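Local coordinates for protein branched-chain alpha-ketoacid decarboxylase (Lactococcus lactis, PDB 2VBF) that uses thiamine diphosphate and magnesium as cofactors and probably decarboxylates branched-chain and aromatic alpha-keto acids to aldehydes, at residues E552-K556 with L557-M561; I299-G303 with V304-D308. All blocks are in the same frame, centred on the assembly; numbering follows the deposited sequence.

Interaction 1 (E552-K556 with L557-M561)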
# COMPACT_ATOMS: atom_id res chain seq x y z
N GLU A 552 -8.02 27.99 0.69
CA GLU A 552 -9.27 28.35 -0.01
C GLU A 552 -9.07 28.58 -1.50
O GLU A 552 -10.04 28.72 -2.24
CB GLU A 552 -9.86 29.63 0.59
CG GLU A 552 -10.19 29.53 2.07
CD GLU A 552 -9.03 29.90 3.00
OE1 GLU A 552 -7.92 30.21 2.52
OE2 GLU A 552 -9.26 29.87 4.22
N ASP A 553 -7.82 28.62 -1.93
CA ASP A 553 -7.48 28.94 -3.32
C ASP A 553 -7.46 27.68 -4.19
O ASP A 553 -6.76 26.72 -3.89
CB ASP A 553 -6.12 29.63 -3.34
CG ASP A 553 -5.75 30.20 -4.71
OD1 ASP A 553 -6.61 30.30 -5.60
OD2 ASP A 553 -4.56 30.55 -4.86
N ALA A 554 -8.24 27.70 -5.25
CA ALA A 554 -8.28 26.61 -6.23
C ALA A 554 -8.27 27.18 -7.64
O ALA A 554 -8.86 28.23 -7.88
CB ALA A 554 -9.52 25.78 -6.02
N PRO A 555 -7.60 26.50 -8.59
CA PRO A 555 -7.59 26.98 -9.97
C PRO A 555 -9.00 26.98 -10.55
O PRO A 555 -9.83 26.17 -10.14
CB PRO A 555 -6.69 25.97 -10.69
CG PRO A 555 -6.77 24.75 -9.87
CD PRO A 555 -6.88 25.22 -8.45
N LYS A 556 -9.26 27.89 -11.48
CA LYS A 556 -10.61 28.05 -12.04
C LYS A 556 -11.25 26.73 -12.45
O LYS A 556 -12.43 26.50 -12.18
CB LYS A 556 -10.58 29.02 -13.23
CG LYS A 556 -10.41 30.46 -12.80
CD LYS A 556 -10.45 31.44 -13.97
CE LYS A 556 -10.44 32.90 -13.47
NZ LYS A 556 -9.11 33.33 -12.96
N LEU A 557 -10.49 25.84 -13.09
CA LEU A 557 -11.06 24.56 -13.55
C LEU A 557 -11.59 23.75 -12.37
O LEU A 557 -12.66 23.14 -12.47
CB LEU A 557 -10.04 23.74 -14.35
CG LEU A 557 -10.55 22.42 -14.96
CD1 LEU A 557 -11.78 22.67 -15.83
CD2 LEU A 557 -9.46 21.71 -15.77
N LEU A 558 -10.85 23.74 -11.26
CA LEU A 558 -11.24 22.94 -10.08
C LEU A 558 -12.41 23.58 -9.34
O LEU A 558 -13.24 22.87 -8.77
CB LEU A 558 -10.05 22.73 -9.13
CG LEU A 558 -10.32 21.98 -7.82
CD1 LEU A 558 -11.03 20.65 -8.10
CD2 LEU A 558 -9.03 21.74 -7.07
N LYS A 559 -12.48 24.90 -9.34
CA LYS A 559 -13.63 25.57 -8.74
C LYS A 559 -14.92 25.06 -9.38
O LYS A 559 -15.92 24.88 -8.69
CB LYS A 559 -13.51 27.09 -8.89
CG LYS A 559 -12.43 27.70 -8.01
CD LYS A 559 -12.48 29.22 -8.02
CE LYS A 559 -13.65 29.79 -7.20
NZ LYS A 559 -13.64 29.34 -5.78
N LYS A 560 -14.88 24.81 -10.68
CA LYS A 560 -16.04 24.30 -11.41
C LYS A 560 -16.22 22.80 -11.21
O LYS A 560 -17.31 22.33 -10.94
CB LYS A 560 -15.92 24.63 -12.89
CG LYS A 560 -15.82 26.13 -13.19
CD LYS A 560 -15.60 26.39 -14.66
CE LYS A 560 -15.48 27.88 -14.95
NZ LYS A 560 -16.75 28.62 -14.60
N MET A 561 -15.12 22.06 -11.33
CA MET A 561 -15.18 20.60 -11.26
C MET A 561 -15.53 20.07 -9.86
O MET A 561 -16.15 18.99 -9.72
CB MET A 561 -13.85 20.02 -11.73
CG MET A 561 -13.92 18.57 -12.07
SD MET A 561 -14.95 18.23 -13.51
CE MET A 561 -15.36 16.51 -13.16
O HOH W 1 -11.44 28.66 -4.80
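From A554 to K559 the backbone passes from an extended approach into the first turn of helix 556-568, with P555 at the N-cap position; the segment illustrates how a chain enters a helix. P555 O accepts two of the three backbone bonds between the segments: K559 N at 3.0 Å in a fairly straight bond (160°) and, at a poorer angle, a weak bond from L558 N. One residue on, K560 N makes a weak bond to K556 O. The side chains repeat this short-range pattern. P555 CG lies 3.9 Å from L558 CB, the pyrrolidine ring and the leucine crossing at a slant. A chi1 of 177° swings CG of L558 away from the backbone N, and the branch reaches A554, whose CB is 4.2 Å from L558 CD2. This apolar side faces helix 402-407, where both P555 and L558 touch T402; L558 also meets V484 of helix 483-488. T402 and V484 bind thiamine diphosphate, so the turn packs just behind the cofactor pocket. The lysines keep to the exposed side. K556 NZ pairs with D380 in a salt bridge. K559 lays CG 3.6 Å from A554 O, then bends at its last two torsions, and K559 NZ meets a water that also lies 2.9 Å from E552 O.

Interaction 2 (I299-G303 with V304-D308)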
# COMPACT_ATOMS: atom_id res chain seq x y z
N ILE A 299 -15.36 13.10 -36.66
CA ILE A 299 -14.51 12.94 -35.48
C ILE A 299 -13.80 11.60 -35.57
O ILE A 299 -14.46 10.56 -35.72
CB ILE A 299 -15.32 12.96 -34.17
CG1 ILE A 299 -16.16 14.24 -34.06
CG2 ILE A 299 -14.38 12.80 -32.96
CD1 ILE A 299 -17.31 14.12 -33.10
N LEU A 300 -12.47 11.63 -35.48
CA LEU A 300 -11.64 10.43 -35.36
C LEU A 300 -11.07 10.37 -33.94
O LEU A 300 -10.23 11.23 -33.57
CB LEU A 300 -10.51 10.46 -36.38
CG LEU A 300 -9.49 9.31 -36.39
CD1 LEU A 300 -10.19 7.98 -36.73
CD2 LEU A 300 -8.36 9.58 -37.38
N MET A 301 -11.53 9.42 -33.13
CA MET A 301 -10.96 9.20 -31.79
C MET A 301 -9.97 8.05 -31.82
O MET A 301 -10.29 6.95 -32.30
CB MET A 301 -12.03 8.92 -30.74
CG MET A 301 -13.09 10.00 -30.61
SD MET A 301 -13.70 10.20 -28.91
CE MET A 301 -14.24 8.55 -28.46
N LEU A 302 -8.77 8.30 -31.31
CA LEU A 302 -7.70 7.31 -31.27
C LEU A 302 -7.31 7.06 -29.82
O LEU A 302 -6.65 7.88 -29.20
CB LEU A 302 -6.48 7.81 -32.03
CG LEU A 302 -6.73 8.19 -33.49
CD1 LEU A 302 -5.46 8.73 -34.12
CD2 LEU A 302 -7.23 7.00 -34.25
N GLY A 303 -7.73 5.91 -29.30
CA GLY A 303 -7.34 5.48 -27.96
C GLY A 303 -7.89 6.28 -26.80
O GLY A 303 -7.22 6.44 -25.78
N VAL A 304 -9.11 6.78 -26.96
CA VAL A 304 -9.76 7.66 -25.99
C VAL A 304 -10.75 6.91 -25.10
O VAL A 304 -11.47 6.03 -25.57
CB VAL A 304 -10.51 8.78 -26.73
CG1 VAL A 304 -11.36 9.61 -25.76
CG2 VAL A 304 -9.53 9.65 -27.49
N LYS A 305 -10.80 7.25 -23.81
CA LYS A 305 -11.89 6.81 -22.96
C LYS A 305 -12.45 8.02 -22.24
O LYS A 305 -11.70 8.79 -21.64
CB LYS A 305 -11.49 5.72 -21.97
CG LYS A 305 -11.17 4.38 -22.64
CD LYS A 305 -11.01 3.26 -21.63
CE LYS A 305 -10.78 1.92 -22.32
NZ LYS A 305 -10.60 0.79 -21.35
N LEU A 306 -13.78 8.15 -22.30
CA LEU A 306 -14.49 9.28 -21.73
C LEU A 306 -14.87 8.99 -20.27
O LEU A 306 -15.74 8.18 -20.00
CB LEU A 306 -15.74 9.56 -22.56
CG LEU A 306 -15.42 9.87 -24.03
CD1 LEU A 306 -16.63 9.59 -24.97
CD2 LEU A 306 -14.91 11.31 -24.15
N THR A 307 -14.19 9.66 -19.35
CA THR A 307 -14.36 9.43 -17.90
C THR A 307 -14.87 10.71 -17.22
O THR A 307 -14.82 11.79 -17.82
CB THR A 307 -13.04 8.95 -17.22
OG1 THR A 307 -12.14 10.05 -17.04
CG2 THR A 307 -12.36 7.82 -18.03
N ASP A 308 -15.31 10.62 -15.97
CA ASP A 308 -15.86 11.83 -15.31
C ASP A 308 -14.89 13.01 -15.30
O ASP A 308 -15.24 14.13 -15.70
CB ASP A 308 -16.46 11.55 -13.90
CG ASP A 308 -15.45 10.99 -12.88
OD1 ASP A 308 -14.34 10.56 -13.26
OD2 ASP A 308 -15.82 10.99 -11.67
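Twisted at chi2 (-146°) and folded again at chi3 (-54°), the M301 chain curls until sulfur and terminal methyl both lie against V304, while V304 holds CG1 anti to its backbone N (chi1 172°), which sets that methyl against the thioether. M301 SD is 4.0 Å from V304 CG1, and M301 CE lies 4.1 Å from the same carbon; the two side chains cross at about a right angle. The other branch, V304 CG2, is 4.2 Å from M301 CB and 3.8 Å from L302 O. Beyond the valine, M301 CE reaches L306 CD1 at 4.4 Å, a looser contact. Between methionine and valine, G303 takes a left-handed backbone conformation with positive phi, which glycine adopts readily, and turns the chain sharply aside, roughly at a right angle to the strand. Replacing M301 by alanine would probably open a gap beside V304 CG1 and leave L306 CD1 without its neighbour from the strand. Both M301 and V304 also pack on I234 of strand 231-235, and N327 donates to V304 O. The whole is a worked case of the end of a parallel strand, 298-302, turning into its loop within the alpha/beta central domain of a thiamine diphosphate enzyme.

Along the chain interaction 2 comes first and closes before interaction 1 opens, so the two stand in series and neither nest nor cross. Each is a local turn: residues 299-308 lead strand 298-302 out of the central-domain sheet, and residues 552-561 carry the chain from strand 542-548 into helix 556-568. Their centres are about 24 Å apart, yet their far ends meet, M561 CE packing 3.5 Å from D308 O. Farther along the same helix, Q568 donates to the carboxylate of D308, which also bonds H135 of the second subunit. The C-terminal helix, packed on helices 402-407 and 483-488, thus joins the C-terminal cofactor-binding domain to the central-domain loop close to the subunit interface.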